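Local coordinates for protein [2Fe-2S] ferredoxin (Aquifex aeolicus, PDB 1M2D) that carries a [2Fe-2S] cluster on a thioredoxin-like fold and transfers electrons in metabolic reactions, forming a homodimer in solution, at the interface of chains A and B. Residues are numbered along the deposited sequence; one frame, centred on the assembly and turned at random. Chains: chain A/B, [2Fe-2S] ferredoxin.

The interface of chains A and B. Residues chain A 5, 49, 51; chain B 55-57, 73.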
# COMPACT_ATOMS: atom_id res chain seq x y z
N HIS A 5 -4.39 8.25 -0.03
CA HIS A 5 -4.28 6.82 0.33
C HIS A 5 -3.04 6.71 1.22
O HIS A 5 -1.92 7.02 0.81
CB HIS A 5 -4.12 6.01 -0.95
CG HIS A 5 -4.48 4.57 -0.78
ND1 HIS A 5 -4.86 3.72 -1.72
CD2 HIS A 5 -4.58 3.81 0.35
CE1 HIS A 5 -5.07 2.57 -1.40
NE2 HIS A 5 -4.96 2.56 -0.09
N VAL A 49 -8.27 6.76 2.57
CA VAL A 49 -8.24 5.31 2.80
C VAL A 49 -6.95 5.02 3.56
O VAL A 49 -5.92 5.57 3.19
CB VAL A 49 -8.29 4.50 1.53
CG1 VAL A 49 -8.00 3.04 1.79
CG2 VAL A 49 -9.70 4.60 0.94
N THR A 51 -4.56 1.82 4.66
CA THR A 51 -4.29 0.44 4.28
C THR A 51 -3.08 -0.07 5.01
O THR A 51 -2.02 0.54 4.97
CB THR A 51 -4.05 0.32 2.75
OG1 THR A 51 -5.19 0.85 2.06
CG2 THR A 51 -3.78 -1.09 2.33
N CYS B 55 -6.85 -5.58 2.98
CA CYS B 55 -7.97 -5.22 2.14
C CYS B 55 -7.96 -3.73 1.82
O CYS B 55 -7.77 -2.89 2.71
CB CYS B 55 -9.27 -5.58 2.88
SG CYS B 55 -10.80 -5.26 1.97
N MET B 56 -8.14 -3.43 0.56
CA MET B 56 -8.27 -2.07 0.01
C MET B 56 -9.71 -1.75 -0.38
O MET B 56 -9.96 -0.77 -1.13
CB MET B 56 -7.29 -1.82 -1.11
CG MET B 56 -5.87 -1.80 -0.60
SD MET B 56 -4.61 -1.31 -1.83
CE MET B 56 -4.40 -2.82 -2.75
N ASN B 57 -10.67 -2.43 0.18
CA ASN B 57 -12.08 -2.09 0.18
C ASN B 57 -12.71 -2.17 -1.21
O ASN B 57 -13.65 -1.44 -1.55
CB ASN B 57 -12.26 -0.69 0.77
CG ASN B 57 -11.45 -0.34 2.00
OD1 ASN B 57 -10.63 0.58 2.03
ND2 ASN B 57 -11.71 -1.15 3.00
N TRP B 73 -6.25 1.76 -10.36
CA TRP B 73 -6.75 0.60 -9.67
C TRP B 73 -7.15 -0.46 -10.70
O TRP B 73 -7.93 -0.17 -11.61
CB TRP B 73 -7.98 0.93 -8.83
CG TRP B 73 -7.68 1.84 -7.69
CD1 TRP B 73 -7.17 3.12 -7.72
CD2 TRP B 73 -7.86 1.51 -6.30
NE1 TRP B 73 -7.05 3.59 -6.47
CE2 TRP B 73 -7.46 2.63 -5.57
CE3 TRP B 73 -8.35 0.42 -5.62
CZ2 TRP B 73 -7.51 2.66 -4.17
CZ3 TRP B 73 -8.40 0.43 -4.23
CH2 TRP B 73 -7.99 1.54 -3.50
O HOH W 1 -7.50 -0.17 2.97
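A:His5 meets B:Trp73 through the CE1 corner of its imidazole, which lies 3.7 Å from CZ2 on the benzo ring of the indole and equally near CH2; the two ring planes are nearly parallel but offset, so the imidazole corner passes the CZ2-CH2 edge of the indole without lying over its face. The same CE1 faces the thioether sulfur SD of B:Met56 at 3.9 Å. This patch belongs to the two-fold interface of the homodimer of this thioredoxin-like, Shethna-type ferredoxin, where strands 4-9 and 48-53 of chain A pack against strand 72-74 and the cluster-binding loop of chain B. Beside the histidine, the methyl CG2 of A:Thr51 touches CG of B:Met56 at 3.7 Å. A:Val49 and B:Asn57 point at each other tip to tip, and methyl CG1 of A:Val49 lies 3.6 Å from the amide oxygen OD1 of B:Asn57.

Within this patch no N or O of one chain comes within bonding reach of the other, and a water bridges the two. It joins the hydroxyl OG1 of A:Thr51 to the carbonyl O of B:Cys55, 2.7 Å from each; its contact with the amide oxygen OD1 of B:Asn57, at 3.4 Å, is weak. On the chain A side, OG1 also hydrogen-bonds in the imidazole plane to NE2 of A:His5 (2.8 Å, 156° at H), which should restrain rotation of the ring. The threonine holds OG1 anti to its carbonyl carbon (chi1 -57°), a setting that lets the hydroxyl serve ring and water while CG2 packs on the methionine.

Within the chain B loop, the backbone N of B:Asn57 donates to SG of B:Cys55 at 3.3 Å. Since B:Cys55 is a cluster ligand, this bond may help stabilise negative charge on the thiolate.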